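Local coordinates for protein superoxide dismutase [Fe] (Sulfolobus solfataricus, PDB 1WB7) that converts superoxide radicals into hydrogen peroxide and oxygen at an iron centre, one iron per subunit, protecting the cell from their toxicity, at residues D31-Y34 and N35-K39. The protein carries 1 engineered substitution. Residues are numbered along the deposited sequence; the frame is centred on the assembly and turned at random.
With FE (Fe (III) ion), chain C.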
ATOM      1  N   ASP A  31     -23.550 -17.300  -3.198  1.00 17.08           N
ATOM      2  CA  ASP A  31     -24.700 -16.440  -3.427  1.00 16.71           C
ATOM      3  C   ASP A  31     -24.401 -14.961  -3.165  1.00 16.24           C
ATOM      4  O   ASP A  31     -24.589 -14.119  -4.041  1.00 16.34           O
ATOM      5  CB  ASP A  31     -25.863 -16.896  -2.540  1.00 18.75           C
ATOM      6  CG  ASP A  31     -27.152 -16.154  -2.837  1.00 21.84           C
ATOM      7  OD1 ASP A  31     -28.125 -16.336  -2.079  1.00 25.40           O
ATOM      8  OD2 ASP A  31     -27.197 -15.397  -3.830  1.00 25.70           O
ATOM      9  N   VAL A  32     -23.938 -14.642  -1.962  1.00 15.75           N
ATOM     10  CA  VAL A  32     -23.646 -13.252  -1.621  1.00 15.23           C
ATOM     11  C   VAL A  32     -22.331 -12.787  -2.248  1.00 14.74           C
ATOM     12  O   VAL A  32     -22.152 -11.609  -2.564  1.00 14.69           O
ATOM     13  CB  VAL A  32     -23.597 -13.055  -0.077  1.00 14.46           C
ATOM     14  CG1 VAL A  32     -22.487 -13.894   0.534  1.00 15.28           C
ATOM     15  CG2 VAL A  32     -23.405 -11.589   0.258  1.00 15.14           C
ATOM     16  N   HIS A  33     -21.413 -13.721  -2.441  1.00 14.28           N
ATOM     17  CA  HIS A  33     -20.125 -13.389  -3.030  1.00 13.95           C
ATOM     18  C   HIS A  33     -20.310 -12.865  -4.454  1.00 13.81           C
ATOM     19  O   HIS A  33     -19.650 -11.916  -4.870  1.00 13.45           O
ATOM     20  CB  HIS A  33     -19.227 -14.626  -3.033  1.00 10.38           C
ATOM     21  CG  HIS A  33     -17.769 -14.313  -3.153  1.00  9.68           C
ATOM     22  ND1 HIS A  33     -16.788 -15.267  -2.994  1.00  8.69           N
ATOM     23  CD2 HIS A  33     -17.124 -13.149  -3.402  1.00  8.30           C
ATOM     24  CE1 HIS A  33     -15.602 -14.705  -3.137  1.00  8.69           C
ATOM     25  NE2 HIS A  33     -15.777 -13.421  -3.385  1.00 10.33           N
ATOM     26  N   TYR A  34     -21.225 -13.487  -5.194  1.00 14.20           N
ATOM     27  CA  TYR A  34     -21.501 -13.090  -6.575  1.00 14.46           C
ATOM     28  C   TYR A  34     -22.539 -11.969  -6.648  1.00 14.81           C
ATOM     29  O   TYR A  34     -22.271 -10.887  -7.185  1.00 15.02           O
ATOM     30  CB  TYR A  34     -21.995 -14.304  -7.372  1.00 13.52           C
ATOM     31  CG  TYR A  34     -22.449 -13.988  -8.778  1.00 12.66           C
ATOM     32  CD1 TYR A  34     -21.530 -13.643  -9.767  1.00 13.50           C
ATOM     33  CD2 TYR A  34     -23.801 -14.008  -9.114  1.00 13.35           C
ATOM     34  CE1 TYR A  34     -21.938 -13.324 -11.053  1.00 13.87           C
ATOM     35  CE2 TYR A  34     -24.224 -13.687 -10.403  1.00 16.00           C
ATOM     36  CZ  TYR A  34     -23.285 -13.347 -11.367  1.00 17.13           C
ATOM     37  OH  TYR A  34     -23.691 -13.023 -12.642  1.00 20.80           O
ATOM     38  N   ASN A  35     -23.723 -12.225  -6.102  1.00 14.92           N
ATOM     39  CA  ASN A  35     -24.803 -11.239  -6.140  1.00 15.17           C
ATOM     40  C   ASN A  35     -24.599 -10.023  -5.259  1.00 15.13           C
ATOM     41  O   ASN A  35     -25.212  -8.981  -5.489  1.00 15.01           O
ATOM     42  CB  ASN A  35     -26.131 -11.905  -5.786  1.00 15.61           C
ATOM     43  CG  ASN A  35     -26.530 -12.943  -6.795  1.00 15.69           C
ATOM     44  OD1 ASN A  35     -26.690 -12.639  -7.974  1.00 19.45           O
ATOM     45  ND2 ASN A  35     -26.678 -14.181  -6.346  1.00 15.85           N
ATOM     46  N   GLY A  36     -23.742 -10.152  -4.251  1.00 15.14           N
ATOM     47  CA  GLY A  36     -23.488  -9.030  -3.365  1.00 15.00           C
ATOM     48  C   GLY A  36     -22.165  -8.342  -3.649  1.00 14.82           C
ATOM     49  O   GLY A  36     -22.129  -7.204  -4.112  1.00 14.84           O
ATOM     50  N   HIS A  37     -21.069  -9.040  -3.382  1.00 14.71           N
ATOM     51  CA  HIS A  37     -19.741  -8.478  -3.587  1.00 14.47           C
ATOM     52  C   HIS A  37     -19.367  -8.156  -5.038  1.00 14.17           C
ATOM     53  O   HIS A  37     -19.025  -7.015  -5.350  1.00 14.29           O
ATOM     54  CB  HIS A  37     -18.698  -9.411  -2.968  1.00 13.70           C
ATOM     55  CG  HIS A  37     -18.781  -9.493  -1.477  1.00 16.18           C
ATOM     56  ND1 HIS A  37     -18.285  -8.510  -0.648  1.00 15.69           N
ATOM     57  CD2 HIS A  37     -19.334 -10.426  -0.665  1.00 15.80           C
ATOM     58  CE1 HIS A  37     -18.527  -8.834   0.610  1.00 15.45           C
ATOM     59  NE2 HIS A  37     -19.163  -9.991   0.628  1.00 15.46           N
ATOM     60  N   HIS A  38     -19.433  -9.139  -5.930  1.00 13.95           N
ATOM     61  CA  HIS A  38     -19.065  -8.880  -7.323  1.00 14.15           C
ATOM     62  C   HIS A  38     -19.945  -7.799  -7.952  1.00 14.38           C
ATOM     63  O   HIS A  38     -19.444  -6.870  -8.588  1.00 14.37           O
ATOM     64  CB  HIS A  38     -19.129 -10.170  -8.150  1.00 11.16           C
ATOM     65  CG  HIS A  38     -18.493 -10.053  -9.502  1.00 11.45           C
ATOM     66  ND1 HIS A  38     -18.253 -11.147 -10.307  1.00  9.22           N
ATOM     67  CD2 HIS A  38     -18.051  -8.976 -10.192  1.00  8.75           C
ATOM     68  CE1 HIS A  38     -17.689 -10.749 -11.433  1.00  8.33           C
ATOM     69  NE2 HIS A  38     -17.556  -9.436 -11.389  1.00 11.42           N
ATOM     70  N   LYS A  39     -21.256  -7.915  -7.775  1.00 14.59           N
ATOM     71  CA  LYS A  39     -22.169  -6.920  -8.323  1.00 14.82           C
ATOM     72  C   LYS A  39     -21.820  -5.537  -7.766  1.00 14.81           C
ATOM     73  O   LYS A  39     -21.905  -4.532  -8.471  1.00 15.02           O
ATOM     74  CB  LYS A  39     -23.612  -7.283  -7.967  1.00 16.50           C
ATOM     75  CG  LYS A  39     -24.663  -6.345  -8.554  1.00 21.79           C
ATOM     76  CD  LYS A  39     -26.056  -6.937  -8.376  1.00 29.30           C
ATOM     77  CE  LYS A  39     -26.164  -8.284  -9.090  1.00 33.88           C
ATOM     78  NZ  LYS A  39     -27.453  -8.998  -8.838  1.00 38.61           N
TER
HETATM   79 FE    FE C 212     -14.217 -11.936  -3.238  1.00 14.56          FE
HETATM   80  O   HOH W   1     -12.429 -10.415  -2.857  1.00 29.12           O
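The carbonyl O of D31 is gripped twice by N35, by its backbone N at 2.9 Å and more weakly by its ND2 at 3.1 Å. The same ND2 also donates to D31 OD2 (2.8 Å), which it meets nearly along the C-O bond, with amide and carboxylate planes almost perpendicular. These bonds lie on helix 27-57 of the alpha-hairpin domain of the iron/manganese superoxide dismutases, where one wider, pi-type turn interrupts the alpha-helical pattern. Within it V32 O takes a weak bond from G36 N, four residues on, and a straighter one from H37 N (2.9 Å), five on; H38 N and K39 N repeat that five-residue spacing to H33 O and Y34 O. N35 keeps CG anti to its carbonyl carbon (chi1 -64°), which swings the amide back toward D31; the turn about CB-CG (chi2 -59°) then gives ND2 to D31 and sets OD1 obliquely against the Y34 ring, 3.4 Å from CD2. An alanine here removes the amide that holds D31 OD2, and the carboxylate would probably be freer to turn. H33 and H37 project from neighbouring turns, their rings nearly perpendicular and 6.0 Å apart between centroids, with H37 CB at the edge of the H33 ring. Only H33 of the two binds iron, together with H84, D170, H174 and a water; the H37 ring stacks on H174, and its NE2 hydrogen-bonds Y177 of the second subunit, linking the metal site to the subunit interface. CG of H33 lies anti to the backbone N (chi1 -160°), directing the imidazole off the helix so that NE2 meets the iron at 2.2 Å.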